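PDB 5GT5: pectate lyase from Paenibacillus sp. 0602, which catalyses the eliminative cleavage of polygalacturonate and probably also of partly methylated pectins, most likely with calcium as cofactor. Local coordinates for residues I104-A115 with I126-L135; V162-N170 with G430-W441. The protein carries 1 engineered substitution. One frame throughout, in Å; residues are numbered along the deposited sequence.

Contact 1. Residues I104-A115 with I126-L135; sequences IFSANGSKIKHA and IIRNLEFDEL
Glu134 meets the imidazole of His114 at its edge: NE2 donates to OE1 over 2.7 Å, close to the ring plane, and OE1 accepts through its anti lone pair, its carboxylate turned 31° from the ring. Glu134 O lies at the same edge, near CD2, while Lys113 CB covers one face, 3.7 Å above the ring centre. With ND1 bonded to Glu64, both ring nitrogens are engaged and the ring's rotation is fixed. The amide of Asn129 is similarly gripped: CG stands anti to the backbone N (chi1 -153°), which carries ND2 to 3.0 Å from Ser106 O, above that carbonyl's plane, while OD1 accepts from Gly432 N. Ser106 OG returns a bond to Asn129 O at 2.7 Å. Parallel pairing runs on both sides of the Asn129 bend, as in Ile112 N to Glu131 O at 2.7 Å. On the buried face of Ile104, Ile112 and Phe132, Ile112 CB packs 3.9 Å from Phe132 CD2, and Leu130 CD1 crosses to Ile104 CG2 at 4.1 Å. On the other face Lys111 and Glu131 run side by side; a water accepts from Lys111 NZ and lies near Glu131 OE2, which Asn170 also holds. Side chains stacked in register over parallel strands, with a bend between each segment's two short strands, at Asn129 in the second, mark successive coils of the parallel beta-helix of polysaccharide lyase family 1.

Contact 2. Residues V162-N170 with G430-W441; sequences VWIDHCVFN and GAGKLSWSKDNW. Engineered in segment 162-170: Val168 (natural residue Gly).
His166 and Trp441 both set CG anti to the carbonyl carbon, with chi1 -79° and -69°, and these torsions turn the two rings into a T-shaped pair. The CZ3 and CH2 edge of Trp441 is directed at the His166 face, offset from its centre, with ring centroids 5.3 Å apart and planes at 71°; Trp441 CZ3 also comes within 3.6 Å of His166 CB. Two oxygens lie at the imidazole edge. His166 ND1 donates to Asp165 OD1 over 2.7 Å, nearly in the ring plane, on the syn side of the carboxylate but tilted out of the carboxylate's plane, whereas Gly430 O stands 3.5 Å from His166 CD2. Leu434 CD1 packs 3.6 Å from His166 NE2. Asp165 is itself held by a salt bridge to Arg128 and a hydrogen bond to Ser189, which form a second shell behind the imidazole. CG2 of the engineered Val168 is crowded, 3.3 Å from Gly430 CA and 2.9 Å from Ala431 N, so the fit looks strained and its detail doubtful. Lys433 passes nearby on its way to a hydrogen bond with Thr192. The 430-441 loop, which follows helix 419-423, thus closes over the bend between strands 160-165 and 168-169. Strands 125-128 and 131-133 flank that bend on one side and strand 184-194 on the other. Trp441 reaches Asn129, in the turn between 125-128 and 131-133, so the loop spans two adjacent coils.

How the contacts relate
The two contacts illustrate how successive coils of a beta-helix stack and how a later loop covers their bends. Contact 1 precedes contact 2 along the chain, and their centres lie 9 Å apart. Strands 125-128 and 131-133 of contact 1 pair with strands 160-165 and 168-169 of contact 2, through probable hydrogen bonds from Ile127 N to Trp163 O and from Phe132 N to Val168 O, both 2.8 Å. Residues 104-113, 126-133 and 162-169 are therefore neighbouring layers, to which the 430-441 loop returns from far along the chain. At the C-terminal end of 126-135, Leu135 lies about 6 Å, side chain to side chain, from Asp152, a probable calcium ligand.

Contact 1. Residues I104-A115 with I126-L135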
loop_
_atom_site.group_PDB
_atom_site.type_symbol
_atom_site.label_atom_id
_atom_site.label_comp_id
_atom_site.label_asym_id
_atom_site.label_seq_id
_atom_site.Cartn_x
_atom_site.Cartn_y
_atom_site.Cartn_z
ATOM N N ILE A 104 -12.536 -6.676 11.082
ATOM C CA ILE A 104 -13.058 -6.838 12.443
ATOM C C ILE A 104 -14.369 -6.084 12.520
ATOM O O ILE A 104 -14.415 -4.908 12.182
ATOM C CB ILE A 104 -12.039 -6.288 13.514
ATOM C CG1 ILE A 104 -10.632 -6.858 13.279
ATOM C CG2 ILE A 104 -12.566 -6.532 14.915
ATOM C CD1 ILE A 104 -9.534 -6.194 14.161
ATOM N N PHE A 105 -15.441 -6.720 12.962
ATOM C CA PHE A 105 -16.733 -6.068 12.974
ATOM C C PHE A 105 -17.629 -6.702 14.016
ATOM O O PHE A 105 -17.272 -7.741 14.595
ATOM C CB PHE A 105 -17.404 -6.131 11.579
ATOM C CG PHE A 105 -18.126 -7.435 11.296
ATOM C CD1 PHE A 105 -17.396 -8.595 10.989
ATOM C CD2 PHE A 105 -19.508 -7.486 11.319
ATOM C CE1 PHE A 105 -18.062 -9.795 10.744
ATOM C CE2 PHE A 105 -20.179 -8.687 11.061
ATOM C CZ PHE A 105 -19.448 -9.832 10.782
ATOM N N SER A 106 -18.780 -6.065 14.256
ATOM C CA SER A 106 -19.879 -6.766 14.951
ATOM C C SER A 106 -21.172 -6.541 14.210
ATOM O O SER A 106 -21.313 -5.586 13.447
ATOM C CB SER A 106 -20.010 -6.309 16.403
ATOM O OG SER A 106 -20.699 -5.050 16.493
ATOM N N ALA A 107 -22.138 -7.433 14.449
ATOM C CA ALA A 107 -23.411 -7.347 13.768
ATOM C C ALA A 107 -24.314 -6.262 14.358
ATOM O O ALA A 107 -25.149 -5.729 13.663
ATOM C CB ALA A 107 -24.157 -8.686 13.819
ATOM N N ASN A 108 -24.140 -5.928 15.631
ATOM C CA ASN A 108 -25.094 -5.002 16.250
ATOM C C ASN A 108 -24.483 -3.946 17.156
ATOM O O ASN A 108 -25.106 -3.475 18.117
ATOM C CB ASN A 108 -26.224 -5.757 16.954
ATOM C CG ASN A 108 -27.171 -6.420 15.976
ATOM O OD1 ASN A 108 -27.935 -5.752 15.270
ATOM N ND2 ASN A 108 -27.127 -7.734 15.930
ATOM N N GLY A 109 -23.261 -3.555 16.847
ATOM C CA GLY A 109 -22.667 -2.425 17.545
ATOM C C GLY A 109 -22.152 -2.768 18.923
ATOM O O GLY A 109 -22.350 -1.986 19.856
ATOM N N SER A 110 -21.494 -3.913 19.069
ATOM C CA SER A 110 -20.877 -4.304 20.330
ATOM C C SER A 110 -19.807 -3.306 20.764
ATOM O O SER A 110 -19.167 -2.644 19.936
ATOM C CB SER A 110 -20.228 -5.683 20.202
ATOM O OG SER A 110 -21.229 -6.703 20.029
ATOM N N LYS A 111 -19.607 -3.226 22.072
ATOM C CA LYS A 111 -18.657 -2.302 22.700
ATOM C C LYS A 111 -17.332 -2.970 23.023
ATOM O O LYS A 111 -17.290 -4.142 23.447
ATOM C CB LYS A 111 -19.240 -1.718 23.992
ATOM C CG LYS A 111 -20.477 -0.869 23.777
ATOM C CD LYS A 111 -21.038 -0.401 25.109
ATOM C CE LYS A 111 -22.361 0.306 24.903
ATOM N NZ LYS A 111 -22.800 0.988 26.148
ATOM N N ILE A 112 -16.252 -2.231 22.822
ATOM C CA ILE A 112 -14.896 -2.617 23.202
ATOM C C ILE A 112 -14.494 -1.704 24.350
ATOM O O ILE A 112 -14.356 -0.489 24.140
ATOM C CB ILE A 112 -13.910 -2.392 22.036
ATOM C CG1 ILE A 112 -14.343 -3.196 20.792
ATOM C CG2 ILE A 112 -12.471 -2.746 22.430
ATOM C CD1 ILE A 112 -14.358 -4.671 21.012
ATOM N N LYS A 113 -14.325 -2.254 25.551
ATOM C CA LYS A 113 -14.091 -1.460 26.769
ATOM C C LYS A 113 -12.777 -1.807 27.438
ATOM O O LYS A 113 -12.374 -2.974 27.464
ATOM C CB LYS A 113 -15.233 -1.667 27.765
ATOM C CG LYS A 113 -16.573 -1.138 27.293
ATOM C CD LYS A 113 -17.600 -1.145 28.455
ATOM C CE LYS A 113 -18.336 -2.451 28.513
ATOM N NZ LYS A 113 -18.911 -2.747 29.887
ATOM N N HIS A 114 -12.107 -0.778 27.963
ATOM C CA HIS A 114 -10.933 -0.932 28.833
ATOM C C HIS A 114 -9.717 -1.374 28.083
ATOM O O HIS A 114 -8.800 -1.955 28.668
ATOM C CB HIS A 114 -11.209 -1.852 30.043
ATOM C CG HIS A 114 -12.533 -1.573 30.675
ATOM N ND1 HIS A 114 -13.329 -2.560 31.224
ATOM C CD2 HIS A 114 -13.239 -0.422 30.743
ATOM C CE1 HIS A 114 -14.459 -2.007 31.651
ATOM N NE2 HIS A 114 -14.423 -0.712 31.381
ATOM N N ALA A 115 -9.684 -1.085 26.784
ATOM C CA ALA A 115 -8.512 -1.464 25.970
ATOM C C ALA A 115 -8.233 -0.533 24.819
ATOM O O ALA A 115 -9.150 -0.075 24.134
ATOM C CB ALA A 115 -8.586 -2.911 25.455
ATOM N N ILE A 126 -9.997 -3.558 7.914
ATOM C CA ILE A 126 -11.320 -2.934 7.985
ATOM C C ILE A 126 -11.850 -3.161 9.405
ATOM O O ILE A 126 -11.805 -4.293 9.920
ATOM C CB ILE A 126 -12.286 -3.539 6.942
ATOM C CG1 ILE A 126 -11.783 -3.237 5.528
ATOM C CG2 ILE A 126 -13.728 -3.076 7.204
ATOM C CD1 ILE A 126 -12.710 -3.775 4.427
ATOM N N ILE A 127 -12.318 -2.087 10.039
ATOM C CA ILE A 127 -12.891 -2.122 11.395
ATOM C C ILE A 127 -14.253 -1.445 11.327
ATOM O O ILE A 127 -14.340 -0.244 11.028
ATOM C CB ILE A 127 -11.992 -1.428 12.410
ATOM C CG1 ILE A 127 -10.627 -2.120 12.456
ATOM C CG2 ILE A 127 -12.685 -1.398 13.785
ATOM C CD1 ILE A 127 -9.547 -1.339 13.219
ATOM N N ARG A 128 -15.334 -2.200 11.570
ATOM C CA ARG A 128 -16.678 -1.633 11.381
ATOM C C ARG A 128 -17.687 -2.009 12.444
ATOM O O ARG A 128 -17.688 -3.129 13.009
ATOM C CB ARG A 128 -17.250 -2.019 10.000
ATOM C CG ARG A 128 -16.444 -1.426 8.848
ATOM C CD ARG A 128 -16.999 -1.907 7.517
ATOM N NE ARG A 128 -18.123 -1.094 7.045
ATOM C CZ ARG A 128 -18.836 -1.379 5.956
ATOM N NH1 ARG A 128 -18.601 -2.510 5.282
ATOM N NH2 ARG A 128 -19.791 -0.543 5.546
ATOM N N ASN A 129 -18.604 -1.061 12.688
ATOM C CA ASN A 129 -19.770 -1.292 13.565
ATOM C C ASN A 129 -19.412 -1.697 14.982
ATOM O O ASN A 129 -20.038 -2.613 15.570
ATOM C CB ASN A 129 -20.749 -2.300 12.942
ATOM C CG ASN A 129 -22.150 -2.073 13.420
ATOM O OD1 ASN A 129 -22.529 -0.931 13.700
ATOM N ND2 ASN A 129 -22.942 -3.124 13.497
ATOM N N LEU A 130 -18.405 -1.026 15.537
ATOM C CA LEU A 130 -17.995 -1.224 16.922
ATOM C C LEU A 130 -18.030 0.091 17.667
ATOM O O LEU A 130 -17.734 1.165 17.094
ATOM C CB LEU A 130 -16.596 -1.791 16.990
ATOM C CG LEU A 130 -16.526 -3.194 16.423
ATOM C CD1 LEU A 130 -15.084 -3.516 16.151
ATOM C CD2 LEU A 130 -17.103 -4.154 17.455
ATOM N N GLU A 131 -18.417 0.030 18.939
ATOM C CA GLU A 131 -18.381 1.182 19.832
ATOM C C GLU A 131 -17.239 0.995 20.824
ATOM O O GLU A 131 -17.011 -0.104 21.331
ATOM C CB GLU A 131 -19.718 1.377 20.554
ATOM C CG GLU A 131 -19.657 2.538 21.574
ATOM C CD GLU A 131 -21.016 3.005 22.033
ATOM O OE1 GLU A 131 -22.049 2.407 21.670
ATOM O OE2 GLU A 131 -21.055 3.989 22.803
ATOM N N PHE A 132 -16.504 2.074 21.064
ATOM C CA PHE A 132 -15.334 2.089 21.904
ATOM C C PHE A 132 -15.612 2.991 23.099
ATOM O O PHE A 132 -16.031 4.149 22.935
ATOM C CB PHE A 132 -14.140 2.614 21.104
ATOM C CG PHE A 132 -13.778 1.733 19.949
ATOM C CD1 PHE A 132 -14.433 1.843 18.732
ATOM C CD2 PHE A 132 -12.790 0.781 20.095
ATOM C CE1 PHE A 132 -14.090 0.963 17.659
ATOM C CE2 PHE A 132 -12.420 -0.040 19.048
ATOM C CZ PHE A 132 -13.083 0.025 17.837
ATOM N N ASP A 133 -15.409 2.456 24.305
ATOM C CA ASP A 133 -15.815 3.190 25.506
ATOM C C ASP A 133 -14.940 2.831 26.696
ATOM O O ASP A 133 -14.232 1.800 26.686
ATOM C CB ASP A 133 -17.303 2.916 25.844
ATOM C CG ASP A 133 -17.948 4.011 26.684
ATOM O OD1 ASP A 133 -17.313 5.038 26.997
ATOM O OD2 ASP A 133 -19.137 3.805 27.048
ATOM N N GLU A 134 -15.007 3.688 27.720
ATOM C CA GLU A 134 -14.377 3.468 29.027
ATOM C C GLU A 134 -12.862 3.322 28.947
ATOM O O GLU A 134 -12.271 2.311 29.342
ATOM C CB GLU A 134 -15.077 2.311 29.777
ATOM C CG GLU A 134 -16.568 2.590 29.950
ATOM C CD GLU A 134 -17.313 1.587 30.836
ATOM O OE1 GLU A 134 -16.692 0.681 31.436
ATOM O OE2 GLU A 134 -18.553 1.725 30.877
ATOM N N LEU A 135 -12.264 4.360 28.376
ATOM C CA LEU A 135 -10.815 4.463 28.223
ATOM C C LEU A 135 -10.359 5.884 28.577
ATOM O O LEU A 135 -9.337 6.362 28.057
ATOM C CB LEU A 135 -10.370 4.076 26.798
ATOM C CG LEU A 135 -8.882 3.713 26.647
ATOM C CD1 LEU A 135 -8.523 2.440 27.419
ATOM C CD2 LEU A 135 -8.527 3.527 25.193
HETATM O O HOH W 1 -23.204 0.700 19.841
HETATM O O HOH W 2 -21.413 3.596 25.472
#

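Contact 2. Residues V162-N170 with G430-W441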
loop_
_atom_site.group_PDB
_atom_site.type_symbol
_atom_site.label_atom_id
_atom_site.label_comp_id
_atom_site.label_asym_id
_atom_site.label_seq_id
_atom_site.Cartn_x
_atom_site.Cartn_y
_atom_site.Cartn_z
ATOM N N VAL A 162 -6.454 1.266 5.701
ATOM C CA VAL A 162 -7.243 1.062 6.898
ATOM C C VAL A 162 -8.555 1.793 6.703
ATOM O O VAL A 162 -8.548 2.998 6.460
ATOM C CB VAL A 162 -6.537 1.611 8.155
ATOM C CG1 VAL A 162 -7.415 1.356 9.390
ATOM C CG2 VAL A 162 -5.144 0.966 8.347
ATOM N N TRP A 163 -9.667 1.073 6.845
ATOM C CA TRP A 163 -10.991 1.650 6.805
ATOM C C TRP A 163 -11.639 1.439 8.167
ATOM O O TRP A 163 -11.875 0.301 8.572
ATOM C CB TRP A 163 -11.822 0.957 5.706
ATOM C CG TRP A 163 -13.141 1.606 5.426
ATOM C CD1 TRP A 163 -13.455 2.924 5.638
ATOM C CD2 TRP A 163 -14.325 0.989 4.863
ATOM N NE1 TRP A 163 -14.762 3.168 5.222
ATOM C CE2 TRP A 163 -15.316 2.001 4.770
ATOM C CE3 TRP A 163 -14.653 -0.319 4.466
ATOM C CZ2 TRP A 163 -16.602 1.752 4.257
ATOM C CZ3 TRP A 163 -15.917 -0.554 3.950
ATOM C CH2 TRP A 163 -16.878 0.460 3.857
ATOM N N ILE A 164 -11.944 2.534 8.856
ATOM C CA ILE A 164 -12.709 2.515 10.092
ATOM C C ILE A 164 -14.057 3.134 9.766
ATOM O O ILE A 164 -14.112 4.282 9.309
ATOM C CB ILE A 164 -12.001 3.309 11.177
ATOM C CG1 ILE A 164 -10.691 2.591 11.550
ATOM C CG2 ILE A 164 -12.905 3.423 12.429
ATOM C CD1 ILE A 164 -9.647 3.484 12.226
ATOM N N ASP A 165 -15.153 2.392 9.972
ATOM C CA ASP A 165 -16.426 2.855 9.436
ATOM C C ASP A 165 -17.600 2.413 10.301
ATOM O O ASP A 165 -17.596 1.309 10.839
ATOM C CB ASP A 165 -16.585 2.360 7.979
ATOM C CG ASP A 165 -17.982 2.541 7.458
ATOM O OD1 ASP A 165 -18.801 1.609 7.676
ATOM O OD2 ASP A 165 -18.301 3.597 6.861
ATOM N N HIS A 166 -18.585 3.295 10.473
ATOM C CA HIS A 166 -19.725 2.987 11.348
ATOM C C HIS A 166 -19.290 2.572 12.754
ATOM O O HIS A 166 -19.848 1.665 13.382
ATOM C CB HIS A 166 -20.647 1.936 10.708
ATOM C CG HIS A 166 -21.564 2.499 9.665
ATOM N ND1 HIS A 166 -21.264 2.481 8.320
ATOM C CD2 HIS A 166 -22.766 3.109 9.793
ATOM C CE1 HIS A 166 -22.263 3.048 7.651
ATOM N NE2 HIS A 166 -23.167 3.464 8.520
ATOM N N CYS A 167 -18.309 3.288 13.275
ATOM C CA CYS A 167 -17.898 3.104 14.657
ATOM C C CYS A 167 -18.291 4.304 15.493
ATOM O O CYS A 167 -18.592 5.377 14.958
ATOM C CB CYS A 167 -16.380 2.878 14.759
ATOM S SG CYS A 167 -15.847 1.279 14.070
ATOM N N VAL A 168 -18.318 4.100 16.804
ATOM C CA VAL A 168 -18.609 5.151 17.778
ATOM C C VAL A 168 -17.512 5.191 18.825
ATOM O O VAL A 168 -17.097 4.136 19.319
ATOM C CB VAL A 168 -19.945 4.892 18.442
ATOM C CG1 VAL A 168 -20.224 5.907 19.578
ATOM C CG2 VAL A 168 -20.946 5.044 17.420
ATOM N N PHE A 169 -17.045 6.403 19.141
ATOM C CA PHE A 169 -15.972 6.604 20.110
ATOM C C PHE A 169 -16.453 7.573 21.167
ATOM O O PHE A 169 -17.038 8.604 20.841
ATOM C CB PHE A 169 -14.729 7.159 19.412
ATOM C CG PHE A 169 -14.193 6.272 18.327
ATOM C CD1 PHE A 169 -14.739 6.303 17.045
ATOM C CD2 PHE A 169 -13.168 5.381 18.603
ATOM C CE1 PHE A 169 -14.234 5.502 16.041
ATOM C CE2 PHE A 169 -12.659 4.557 17.603
ATOM C CZ PHE A 169 -13.190 4.613 16.324
ATOM N N ASN A 170 -16.194 7.220 22.426
ATOM C CA ASN A 170 -16.548 8.048 23.575
ATOM C C ASN A 170 -15.290 8.738 24.104
ATOM O O ASN A 170 -14.327 8.884 23.358
ATOM C CB ASN A 170 -17.219 7.167 24.634
ATOM C CG ASN A 170 -18.565 6.639 24.183
ATOM O OD1 ASN A 170 -19.600 7.305 24.381
ATOM N ND2 ASN A 170 -18.578 5.442 23.588
ATOM N N GLY A 430 -22.322 6.218 13.086
ATOM C CA GLY A 430 -22.067 5.493 14.314
ATOM C C GLY A 430 -22.327 3.994 14.214
ATOM O O GLY A 430 -22.882 3.499 13.236
ATOM N N ALA A 431 -21.943 3.331 15.291
ATOM C CA ALA A 431 -22.225 1.925 15.505
ATOM C C ALA A 431 -23.684 1.696 15.957
ATOM O O ALA A 431 -24.250 2.515 16.587
ATOM C CB ALA A 431 -21.243 1.363 16.530
ATOM N N GLY A 432 -24.172 0.523 15.609
ATOM C CA GLY A 432 -25.525 0.161 16.051
ATOM C C GLY A 432 -26.623 0.875 15.321
ATOM O O GLY A 432 -27.726 0.871 15.760
ATOM N N LYS A 433 -26.320 1.474 14.196
ATOM C CA LYS A 433 -27.216 2.365 13.512
ATOM C C LYS A 433 -27.791 1.660 12.273
ATOM O O LYS A 433 -28.955 1.786 11.994
ATOM C CB LYS A 433 -26.483 3.772 13.267
ATOM C CG LYS A 433 -26.526 4.724 14.511
ATOM C CD LYS A 433 -25.216 5.127 15.317
ATOM C CE LYS A 433 -25.067 6.563 16.030
ATOM N NZ LYS A 433 -23.966 7.275 16.970
ATOM N N LEU A 434 -26.988 0.883 11.572
ATOM C CA LEU A 434 -27.405 0.161 10.399
ATOM C C LEU A 434 -27.690 -1.230 10.751
ATOM O O LEU A 434 -26.880 -1.880 11.307
ATOM C CB LEU A 434 -26.324 0.081 9.355
ATOM C CG LEU A 434 -26.277 1.063 8.306
ATOM C CD1 LEU A 434 -25.190 0.790 7.307
ATOM C CD2 LEU A 434 -27.596 1.235 7.650
ATOM N N SER A 435 -28.857 -1.672 10.361
ATOM C CA SER A 435 -29.284 -2.981 10.629
ATOM C C SER A 435 -29.538 -3.489 9.246
ATOM O O SER A 435 -30.435 -3.054 8.586
ATOM C CB SER A 435 -30.591 -2.990 11.502
ATOM O OG SER A 435 -30.386 -2.412 12.798
ATOM N N TRP A 436 -28.647 -4.297 8.777
ATOM C CA TRP A 436 -28.764 -5.057 7.544
ATOM C C TRP A 436 -28.123 -6.398 7.828
ATOM O O TRP A 436 -27.521 -6.589 8.892
ATOM C CB TRP A 436 -28.094 -4.349 6.356
ATOM C CG TRP A 436 -26.663 -3.846 6.564
ATOM C CD1 TRP A 436 -25.809 -4.167 7.584
ATOM C CD2 TRP A 436 -25.950 -2.943 5.712
ATOM N NE1 TRP A 436 -24.607 -3.533 7.403
ATOM C CE2 TRP A 436 -24.668 -2.765 6.263
ATOM C CE3 TRP A 436 -26.268 -2.275 4.520
ATOM C CZ2 TRP A 436 -23.712 -1.937 5.678
ATOM C CZ3 TRP A 436 -25.326 -1.470 3.935
ATOM C CH2 TRP A 436 -24.064 -1.294 4.510
ATOM N N SER A 437 -28.253 -7.334 6.900
ATOM C CA SER A 437 -27.693 -8.659 7.139
ATOM C C SER A 437 -26.187 -8.529 7.333
ATOM O O SER A 437 -25.538 -7.694 6.686
ATOM C CB SER A 437 -28.047 -9.653 6.016
ATOM O OG SER A 437 -27.619 -9.194 4.757
ATOM N N LYS A 438 -25.633 -9.317 8.253
ATOM C CA LYS A 438 -24.277 -9.022 8.726
ATOM C C LYS A 438 -23.203 -9.186 7.656
ATOM O O LYS A 438 -22.114 -8.609 7.786
ATOM C CB LYS A 438 -23.939 -9.801 10.001
ATOM C CG LYS A 438 -23.829 -11.300 9.805
ATOM C CD LYS A 438 -23.521 -11.969 11.113
ATOM C CE LYS A 438 -23.386 -13.479 10.947
ATOM N NZ LYS A 438 -23.130 -14.127 12.277
ATOM N N ASP A 439 -23.496 -9.922 6.581
ATOM C CA ASP A 439 -22.531 -10.051 5.481
ATOM C C ASP A 439 -22.217 -8.677 4.857
ATOM O O ASP A 439 -21.165 -8.490 4.245
ATOM C CB ASP A 439 -23.042 -11.019 4.416
ATOM C CG ASP A 439 -24.317 -10.537 3.788
ATOM O OD1 ASP A 439 -25.299 -10.382 4.541
ATOM O OD2 ASP A 439 -24.343 -10.310 2.558
ATOM N N ASN A 440 -23.122 -7.711 5.023
ATOM C CA ASN A 440 -22.882 -6.406 4.461
ATOM C C ASN A 440 -21.719 -5.673 5.095
ATOM O O ASN A 440 -21.160 -4.763 4.474
ATOM C CB ASN A 440 -24.139 -5.572 4.563
ATOM C CG ASN A 440 -25.182 -6.016 3.582
ATOM O OD1 ASN A 440 -25.025 -5.806 2.377
ATOM N ND2 ASN A 440 -26.270 -6.622 4.089
ATOM N N TRP A 441 -21.378 -6.058 6.319
ATOM C CA TRP A 441 -20.239 -5.460 7.007
ATOM C C TRP A 441 -18.899 -5.868 6.401
ATOM O O TRP A 441 -17.888 -5.186 6.610
ATOM C CB TRP A 441 -20.270 -5.756 8.514
ATOM C CG TRP A 441 -21.379 -5.040 9.212
ATOM C CD1 TRP A 441 -22.443 -5.609 9.854
ATOM C CD2 TRP A 441 -21.574 -3.615 9.303
ATOM N NE1 TRP A 441 -23.278 -4.644 10.341
ATOM C CE2 TRP A 441 -22.770 -3.408 10.028
ATOM C CE3 TRP A 441 -20.849 -2.491 8.851
ATOM C CZ2 TRP A 441 -23.267 -2.137 10.320
ATOM C CZ3 TRP A 441 -21.346 -1.219 9.135
ATOM C CH2 TRP A 441 -22.551 -1.050 9.857
#